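Local coordinates for protein hypothetical hydrolase (Bacteroides thetaiotaomicron, PDB 3TC9) that is of unknown function but probably acts as an auxiliary nutrient-binding protein, built from an immunoglobulin-like domain joined to a six-bladed beta-propeller, at residues S21-K26 and T95-K100; C69-K74 and E99-Q104. All blocks are in the same frame, centred on the assembly; numbering follows the deposited sequence.

Contact 1: residues S21-K26 and T95-K100; sequences SEFSPK and TEANEK. With EDO (1,2-ethanediol), chain S.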
loop_
_atom_site.group_PDB
_atom_site.type_symbol
_atom_site.label_atom_id
_atom_site.label_comp_id
_atom_site.label_asym_id
_atom_site.label_seq_id
_atom_site.Cartn_x
_atom_site.Cartn_y
_atom_site.Cartn_z
ATOM N N SER B 21 11.050 36.587 -11.330
ATOM C CA SER B 21 11.555 36.033 -12.582
ATOM C C SER B 21 11.737 34.513 -12.454
ATOM O O SER B 21 11.484 33.797 -13.419
ATOM C CB SER B 21 12.856 36.707 -13.008
ATOM O OG SER B 21 13.903 36.531 -12.073
ATOM N N GLU B 22 12.167 34.022 -11.281
ATOM C CA GLU B 22 12.316 32.588 -11.041
ATOM C C GLU B 22 12.536 32.274 -9.564
ATOM O O GLU B 22 12.814 33.162 -8.750
ATOM C CB GLU B 22 13.445 31.939 -11.905
ATOM C CG GLU B 22 14.879 32.363 -11.619
ATOM C CD GLU B 22 15.912 31.790 -12.573
ATOM O OE1 GLU B 22 15.656 31.799 -13.800
ATOM O OE2 GLU B 22 16.986 31.353 -12.095
ATOM N N PHE B 23 12.401 31.001 -9.233
ATOM C CA PHE B 23 12.615 30.507 -7.881
ATOM C C PHE B 23 13.277 29.138 -7.922
ATOM O O PHE B 23 13.121 28.397 -8.887
ATOM C CB PHE B 23 11.313 30.475 -7.053
ATOM C CG PHE B 23 10.221 29.561 -7.549
ATOM C CD1 PHE B 23 10.183 28.228 -7.167
ATOM C CD2 PHE B 23 9.219 30.039 -8.387
ATOM C CE1 PHE B 23 9.193 27.374 -7.655
ATOM C CE2 PHE B 23 8.212 29.191 -8.847
ATOM C CZ PHE B 23 8.215 27.861 -8.488
ATOM N N SER B 24 13.989 28.793 -6.848
ATOM C CA SER B 24 14.631 27.494 -6.705
ATOM C C SER B 24 14.743 27.115 -5.213
ATOM O O SER B 24 14.914 28.004 -4.389
ATOM C CB SER B 24 15.998 27.484 -7.381
ATOM O OG SER B 24 16.990 28.165 -6.627
ATOM N N PRO B 25 14.683 25.805 -4.849
ATOM C CA PRO B 25 14.407 24.659 -5.729
ATOM C C PRO B 25 12.937 24.645 -6.134
ATOM O O PRO B 25 12.091 25.258 -5.445
ATOM C CB PRO B 25 14.792 23.452 -4.868
ATOM C CG PRO B 25 14.510 23.902 -3.456
ATOM C CD PRO B 25 14.784 25.394 -3.434
ATOM N N LYS B 26 12.635 23.939 -7.257
ATOM C CA LYS B 26 11.281 23.837 -7.799
ATOM C C LYS B 26 10.424 22.873 -6.957
ATOM O O LYS B 26 9.196 22.923 -6.998
ATOM C CB LYS B 26 11.317 23.389 -9.275
ATOM C CG LYS B 26 11.911 24.429 -10.262
ATOM C CD LYS B 26 10.901 25.490 -10.705
ATOM C CE LYS B 26 11.575 26.655 -11.375
ATOM N NZ LYS B 26 10.776 27.898 -11.218
ATOM N N THR B 95 2.871 40.963 -6.698
ATOM C CA THR B 95 3.284 40.127 -7.824
ATOM C C THR B 95 3.017 38.652 -7.485
ATOM O O THR B 95 2.633 38.318 -6.367
ATOM C CB THR B 95 4.752 40.419 -8.270
ATOM O OG1 THR B 95 4.998 39.792 -9.524
ATOM C CG2 THR B 95 5.788 39.942 -7.278
ATOM N N GLU B 96 3.171 37.795 -8.475
ATOM C CA GLU B 96 2.944 36.364 -8.358
ATOM C C GLU B 96 3.928 35.621 -9.257
ATOM O O GLU B 96 4.324 36.145 -10.311
ATOM C CB GLU B 96 1.490 36.081 -8.784
ATOM C CG GLU B 96 0.885 34.819 -8.189
ATOM C CD GLU B 96 -0.596 34.602 -8.450
ATOM O OE1 GLU B 96 -1.346 35.597 -8.626
ATOM O OE2 GLU B 96 -1.011 33.418 -8.426
ATOM N N ALA B 97 4.319 34.409 -8.859
ATOM C CA ALA B 97 5.187 33.562 -9.681
ATOM C C ALA B 97 4.349 32.849 -10.760
ATOM O O ALA B 97 3.170 32.567 -10.520
ATOM C CB ALA B 97 5.899 32.546 -8.808
ATOM N N ASN B 98 4.938 32.560 -11.942
ATOM C CA ASN B 98 4.201 31.862 -13.004
ATOM C C ASN B 98 4.052 30.363 -12.745
ATOM O O ASN B 98 3.107 29.737 -13.221
ATOM C CB ASN B 98 4.872 32.041 -14.352
ATOM C CG ASN B 98 4.720 33.408 -14.910
ATOM O OD1 ASN B 98 5.714 34.070 -15.213
ATOM N ND2 ASN B 98 3.479 33.860 -15.042
ATOM N N GLU B 99 5.015 29.784 -12.045
ATOM C CA GLU B 99 5.025 28.362 -11.729
ATOM C C GLU B 99 4.714 28.134 -10.258
ATOM O O GLU B 99 5.015 28.965 -9.407
ATOM C CB GLU B 99 6.393 27.751 -12.060
ATOM C CG GLU B 99 6.667 27.537 -13.528
ATOM C CD GLU B 99 7.741 26.502 -13.772
ATOM O OE1 GLU B 99 8.930 26.891 -13.775
ATOM O OE2 GLU B 99 7.405 25.306 -13.928
ATOM N N LYS B 100 4.140 26.993 -9.961
ATOM C CA LYS B 100 3.833 26.565 -8.602
ATOM C C LYS B 100 4.986 25.729 -8.057
ATOM O O LYS B 100 5.615 24.993 -8.818
ATOM C CB LYS B 100 2.531 25.740 -8.593
ATOM C CG LYS B 100 1.274 26.546 -8.858
ATOM C CD LYS B 100 0.044 25.633 -8.770
ATOM C CE LYS B 100 -1.262 26.376 -8.985
ATOM N NZ LYS B 100 -1.857 26.873 -7.708
HETATM C C1 EDO S . 15.237 21.512 -7.882
HETATM O O1 EDO S . 14.117 20.622 -7.667
HETATM C C2 EDO S . 15.011 22.408 -9.098
HETATM O O2 EDO S . 15.480 23.744 -8.858
#

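Contact 2: residues C69-K74 and E99-Q104; sequences CVVPAK and EKFVYQ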
loop_
_atom_site.group_PDB
_atom_site.type_symbol
_atom_site.label_atom_id
_atom_site.label_comp_id
_atom_site.label_asym_id
_atom_site.label_seq_id
_atom_site.Cartn_x
_atom_site.Cartn_y
_atom_site.Cartn_z
ATOM N N CYS B 69 13.501 32.827 1.453
ATOM C CA CYS B 69 12.369 32.613 2.343
ATOM C C CYS B 69 12.319 31.114 2.697
ATOM O O CYS B 69 13.078 30.326 2.126
ATOM C CB CYS B 69 11.062 33.126 1.743
ATOM S SG CYS B 69 10.590 32.308 0.211
ATOM N N VAL B 70 11.497 30.737 3.679
ATOM C CA VAL B 70 11.423 29.347 4.146
ATOM C C VAL B 70 10.016 28.831 3.884
ATOM O O VAL B 70 9.050 29.495 4.265
ATOM C CB VAL B 70 11.842 29.248 5.643
ATOM C CG1 VAL B 70 11.827 27.798 6.138
ATOM C CG2 VAL B 70 13.227 29.859 5.855
ATOM N N VAL B 71 9.900 27.687 3.166
ATOM C CA VAL B 71 8.595 27.114 2.824
ATOM C C VAL B 71 7.872 26.709 4.130
ATOM O O VAL B 71 8.419 25.950 4.921
ATOM C CB VAL B 71 8.693 25.957 1.806
ATOM C CG1 VAL B 71 7.362 25.220 1.680
ATOM C CG2 VAL B 71 9.140 26.494 0.452
ATOM N N PRO B 72 6.700 27.294 4.436
ATOM C CA PRO B 72 6.033 26.937 5.704
ATOM C C PRO B 72 5.230 25.626 5.597
ATOM O O PRO B 72 5.046 25.089 4.499
ATOM C CB PRO B 72 5.080 28.130 5.921
ATOM C CG PRO B 72 4.656 28.483 4.505
ATOM C CD PRO B 72 5.886 28.256 3.647
ATOM N N ALA B 73 4.673 25.176 6.743
ATOM C CA ALA B 73 3.757 24.047 6.799
ATOM C C ALA B 73 2.447 24.428 6.123
ATOM O O ALA B 73 2.048 25.590 6.218
ATOM C CB ALA B 73 3.492 23.678 8.253
ATOM N N LYS B 74 1.765 23.453 5.469
ATOM C CA LYS B 74 0.454 23.572 4.823
ATOM C C LYS B 74 0.492 24.393 3.511
ATOM O O LYS B 74 -0.560 24.819 3.010
ATOM C CB LYS B 74 -0.577 24.156 5.810
ATOM C CG LYS B 74 -0.750 23.334 7.072
ATOM C CD LYS B 74 -1.449 24.126 8.167
ATOM C CE LYS B 74 -1.970 23.230 9.278
ATOM N NZ LYS B 74 -0.896 22.728 10.188
ATOM N N GLU B 99 5.015 29.784 -12.045
ATOM C CA GLU B 99 5.025 28.362 -11.729
ATOM C C GLU B 99 4.714 28.134 -10.258
ATOM O O GLU B 99 5.015 28.965 -9.407
ATOM C CB GLU B 99 6.393 27.751 -12.060
ATOM C CG GLU B 99 6.667 27.537 -13.528
ATOM C CD GLU B 99 7.741 26.502 -13.772
ATOM O OE1 GLU B 99 8.930 26.891 -13.775
ATOM O OE2 GLU B 99 7.405 25.306 -13.928
ATOM N N LYS B 100 4.140 26.993 -9.961
ATOM C CA LYS B 100 3.833 26.565 -8.602
ATOM C C LYS B 100 4.986 25.729 -8.057
ATOM O O LYS B 100 5.615 24.993 -8.818
ATOM C CB LYS B 100 2.531 25.740 -8.593
ATOM C CG LYS B 100 1.274 26.546 -8.858
ATOM C CD LYS B 100 0.044 25.633 -8.770
ATOM C CE LYS B 100 -1.262 26.376 -8.985
ATOM N NZ LYS B 100 -1.857 26.873 -7.708
ATOM N N PHE B 101 5.274 25.850 -6.752
ATOM C CA PHE B 101 6.284 25.047 -6.055
ATOM C C PHE B 101 5.690 23.632 -5.807
ATOM O O PHE B 101 4.504 23.519 -5.466
ATOM C CB PHE B 101 6.682 25.745 -4.739
ATOM C CG PHE B 101 7.530 24.941 -3.789
ATOM C CD1 PHE B 101 8.906 24.852 -3.962
ATOM C CD2 PHE B 101 6.953 24.268 -2.713
ATOM C CE1 PHE B 101 9.690 24.095 -3.080
ATOM C CE2 PHE B 101 7.735 23.538 -1.822
ATOM C CZ PHE B 101 9.092 23.463 -2.010
ATOM N N VAL B 102 6.500 22.574 -5.966
ATOM C CA VAL B 102 5.997 21.199 -5.801
ATOM C C VAL B 102 6.308 20.722 -4.382
ATOM O O VAL B 102 7.460 20.512 -4.009
ATOM C CB VAL B 102 6.491 20.241 -6.933
ATOM C CG1 VAL B 102 5.900 18.832 -6.777
ATOM C CG2 VAL B 102 6.113 20.812 -8.300
ATOM N N TYR B 103 5.254 20.646 -3.569
ATOM C CA TYR B 103 5.342 20.294 -2.151
ATOM C C TYR B 103 5.187 18.782 -1.969
ATOM O O TYR B 103 4.248 18.140 -2.474
ATOM C CB TYR B 103 4.250 21.032 -1.349
ATOM C CG TYR B 103 4.472 21.149 0.144
ATOM C CD1 TYR B 103 4.197 20.081 0.999
ATOM C CD2 TYR B 103 4.847 22.364 0.718
ATOM C CE1 TYR B 103 4.383 20.192 2.376
ATOM C CE2 TYR B 103 4.996 22.496 2.096
ATOM C CZ TYR B 103 4.760 21.410 2.922
ATOM O OH TYR B 103 4.880 21.563 4.278
ATOM N N GLN B 104 6.121 18.243 -1.225
ATOM C CA GLN B 104 6.155 16.851 -0.842
ATOM C C GLN B 104 5.923 16.790 0.674
ATOM O O GLN B 104 6.759 17.284 1.436
ATOM C CB GLN B 104 7.507 16.212 -1.271
ATOM C CG GLN B 104 7.809 14.809 -0.686
ATOM C CD GLN B 104 6.934 13.674 -1.179
ATOM O OE1 GLN B 104 6.773 13.442 -2.391
ATOM N NE2 GLN B 104 6.370 12.915 -0.246
#

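Contact 1: residues S21-K26 and T95-K100
Lys26 NZ is the polar centre of this contact, placed between a carboxylate and a carbonyl. Its salt bridge to Glu99 runs from NZ to OE1 at 3.3 Å, and a second hydrogen bond, to the backbone O of its own near neighbour Phe23, has the same 3.3 Å length from NZ; both are weak. The two side chains cross at about a right angle, so the charges meet without the chains lying alongside one another. A bend at chi2 (-83°) turns CD of Lys26 back over the segment, and the ammonium comes to rest 3.6 Å above the plane of the Phe23 ring, over its centre. A long, flexible lysine suits a place where a charge must be carried over an aromatic face, whose pi electrons would probably favour it.

The ring of Phe23 meets the other segment differently. Backbone oxygens lie at its edge, near the plane: CE2 is 3.3 Å from Glu99 O and CZ is 3.9 Å from Lys100 O, so the slightly positive ring hydrogens face carbonyl oxygens. The methyl of Ala97 approaches obliquely, its CB 4.1 Å from CE2. On the surface, Lys26 N gives a weak hydrogen bond to an ethanediol, probably from the crystallisation liquor.

Within the immunoglobulin-like domain, Phe23, on strand 19-28, is buried against Leu36 of strand 33-39 and Ile80 of strand 80-85; Ala97, on the segment that follows from strand 91-96, rests on the same Ile80.

Contact 2: residues C69-K74 and E99-Q104
This is an apolar contact in the IPT/TIG domain, an immunoglobulin-like fold, joining the loop after strand 66-70 to strand 102-103 and the residues before it, close to where the chain passes on to the propeller. No hydrogen bond spans the two segments; one branched aliphatic side chain and two aromatic rings do the work. Val71 reaches Phe101 tip to tip, and its CG2 lies over one ring face in a CH-pi contact, 4.1 Å from the centroid and 21° off the ring normal. The other methyl, CG1, stands anti to the backbone N (chi1 169°), where it packs against Tyr103 CE2 at 3.6 Å and also touches Phe101 CE2. Valine suits the site because its two branches serve two rings at once, while Met34 of strand 33-39 packs on both Val71 and Phe101.

Tyr103 slides past Val71 in the opposite direction and extends toward Ala73. Its hydroxyl is hydrogen-bonded to Glu429 OE1, at the end of the chain beyond the last propeller strand, so tyrosine combines an apolar flank inside the domain with a polar tip turned to the propeller side. Tyr76 meets the same ring edge-to-face. An alanine in place of Tyr103 would probably open a gap beside Val71 CG1, leave Tyr76 without its edge-to-face partner and deprive Glu429 of its hydroxyl mate. At the edge of the Tyr103 ring, near its plane, the carbonyl O of Pro72 lies 3.5 Å from CE2.

Contact 1 and contact 2 lie with their centres about 11 Å apart in one immunoglobulin-like domain and share Glu99 and Lys100. Residues 95-104 thus run continuously past both, meeting strand 19-28 first and the loop after strand 66-70 next. The two are tied directly by a probable hydrogen bond of 2.9 Å from Val102 N to Lys26 O, consistent with strand 102-103 lying parallel to strand 19-28 at the edge of the sheet. Packing continues between them, with Pro25 O 3.5 Å from Phe101 CD1. Contact 1 is mainly at the surface, whereas contact 2 is partly buried and nearer the propeller.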